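Probable phospholipase A2 homolog 2 (Oryza sativa, PDB 2WG9) probably catalyses the calcium-dependent hydrolysis of the 2-acyl ester of phospholipids, releasing a free fatty acid and a lysophospholipid. Local coordinates at residues P32-G37 and A106-G111. Numbering follows the deposited sequence.
Sequences PLLRYG and ASVIRG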
# COMPACT_ATOMS: atom_id res chain seq x y z
N PRO A 32 -0.66 -11.07 4.21
CA PRO A 32 0.05 -10.64 5.42
C PRO A 32 1.57 -10.50 5.26
O PRO A 32 2.20 -9.83 6.07
CB PRO A 32 -0.26 -11.75 6.44
CG PRO A 32 -1.41 -12.52 5.85
CD PRO A 32 -1.24 -12.42 4.37
N LEU A 33 2.15 -11.13 4.23
CA LEU A 33 3.60 -11.13 4.04
C LEU A 33 4.07 -10.35 2.80
O LEU A 33 5.28 -10.15 2.61
CB LEU A 33 4.13 -12.58 3.97
CG LEU A 33 3.99 -13.47 5.21
CD1 LEU A 33 4.60 -14.83 4.94
CD2 LEU A 33 4.62 -12.83 6.46
N LEU A 34 3.13 -9.93 1.97
CA LEU A 34 3.41 -9.20 0.74
C LEU A 34 4.39 -8.05 0.98
O LEU A 34 4.20 -7.26 1.91
CB LEU A 34 2.10 -8.67 0.15
CG LEU A 34 1.99 -8.20 -1.30
CD1 LEU A 34 0.58 -8.44 -1.82
CD2 LEU A 34 2.37 -6.73 -1.45
N ARG A 35 5.44 -7.97 0.15
CA ARG A 35 6.32 -6.81 0.10
C ARG A 35 6.62 -6.50 -1.36
O ARG A 35 7.27 -7.29 -2.04
CB ARG A 35 7.61 -7.02 0.90
CG ARG A 35 7.38 -7.00 2.39
CD ARG A 35 8.67 -7.06 3.15
NE ARG A 35 8.42 -6.95 4.58
CZ ARG A 35 9.33 -7.18 5.52
NH1 ARG A 35 10.56 -7.55 5.19
NH2 ARG A 35 8.99 -7.05 6.80
N TYR A 36 6.15 -5.35 -1.81
CA TYR A 36 6.19 -4.97 -3.22
C TYR A 36 6.63 -3.52 -3.31
O TYR A 36 6.07 -2.65 -2.63
CB TYR A 36 4.79 -5.16 -3.83
CG TYR A 36 4.61 -4.78 -5.27
CD1 TYR A 36 4.44 -5.75 -6.26
CD2 TYR A 36 4.56 -3.43 -5.65
CE1 TYR A 36 4.25 -5.39 -7.59
CE2 TYR A 36 4.38 -3.07 -6.97
CZ TYR A 36 4.22 -4.05 -7.94
OH TYR A 36 4.04 -3.67 -9.25
N GLY A 37 7.64 -3.27 -4.15
CA GLY A 37 8.24 -1.94 -4.26
C GLY A 37 8.87 -1.56 -2.94
O GLY A 37 9.37 -2.43 -2.22
N ALA A 106 -2.02 -6.14 -7.25
CA ALA A 106 -2.98 -5.08 -7.00
C ALA A 106 -4.33 -5.65 -6.55
O ALA A 106 -4.99 -5.07 -5.68
CB ALA A 106 -3.16 -4.21 -8.23
N SER A 107 -4.73 -6.78 -7.14
CA SER A 107 -6.00 -7.41 -6.78
C SER A 107 -5.97 -7.97 -5.35
O SER A 107 -6.97 -7.90 -4.64
CB SER A 107 -6.35 -8.51 -7.78
OG SER A 107 -7.58 -9.12 -7.42
N VAL A 108 -4.81 -8.48 -4.94
CA VAL A 108 -4.62 -8.97 -3.57
C VAL A 108 -4.71 -7.81 -2.56
O VAL A 108 -5.40 -7.90 -1.54
CB VAL A 108 -3.30 -9.79 -3.41
CG1 VAL A 108 -3.06 -10.19 -1.95
CG2 VAL A 108 -3.32 -11.04 -4.31
N ILE A 109 -4.04 -6.70 -2.87
CA ILE A 109 -4.12 -5.50 -2.04
C ILE A 109 -5.56 -5.00 -2.01
O ILE A 109 -6.09 -4.69 -0.94
CB ILE A 109 -3.15 -4.39 -2.53
CG1 ILE A 109 -1.70 -4.86 -2.42
CG2 ILE A 109 -3.38 -3.08 -1.75
CD1 ILE A 109 -0.69 -4.08 -3.29
N ARG A 110 -6.18 -4.94 -3.19
CA ARG A 110 -7.54 -4.43 -3.32
C ARG A 110 -8.53 -5.18 -2.43
O ARG A 110 -9.35 -4.56 -1.76
CB ARG A 110 -8.02 -4.47 -4.78
CG ARG A 110 -9.00 -3.35 -5.08
CD ARG A 110 -9.96 -3.64 -6.26
NE ARG A 110 -10.67 -2.41 -6.61
CZ ARG A 110 -11.76 -1.95 -5.99
NH1 ARG A 110 -12.29 -2.62 -4.97
NH2 ARG A 110 -12.32 -0.81 -6.38
N GLY A 111 -8.45 -6.51 -2.41
CA GLY A 111 -9.33 -7.33 -1.57
C GLY A 111 -9.27 -6.95 -0.10
O GLY A 111 -10.31 -6.80 0.56
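L34 reaches over to V108 and I109 in the wall of the acyl-chain pocket, in the secreted phospholipase A2 fold of this plant enzyme. It sits just ahead of strand 35-37, which leads into the calcium-binding residues Y39, G41 and Y44; its partners lie on the long helix 102-125. The backbones stay well apart, L34 CA being 8.8 Å from I109 CA, and one leucine bridges the gap by apolar contact alone. With CG anti to the backbone N (chi1 -163°), L34 extends from the chain and brings CD1 up to both helix residues. CD1 lies 4.0 Å from V108 CG1 and 4.3 Å from I109 CG1, a modest van der Waals fit. L34 was modelled in two positions, so these distances describe one of them.

The enclosed side of the contact is that of I109, buried against the ligand and I87 of helix 77-88. L34 and I109 both touch the bound octanoate, making the contact part of the wall around the fatty acid. Beyond L34, Y36 packs on V102 and T105 of the same helix, while its OH hydrogen-bonds D54. Across to 106-111, Y36 CB comes no nearer than 5.6 Å, to I109 CD1.

The solvent side is that of V108, which stays partly exposed although its methyl makes the closest touch. The valine offers a single methyl: CG1, anti to the backbone N (chi1 175°), meets the leucine, whereas its other branch, CG2, stays 5.3 Å from L34 CD1.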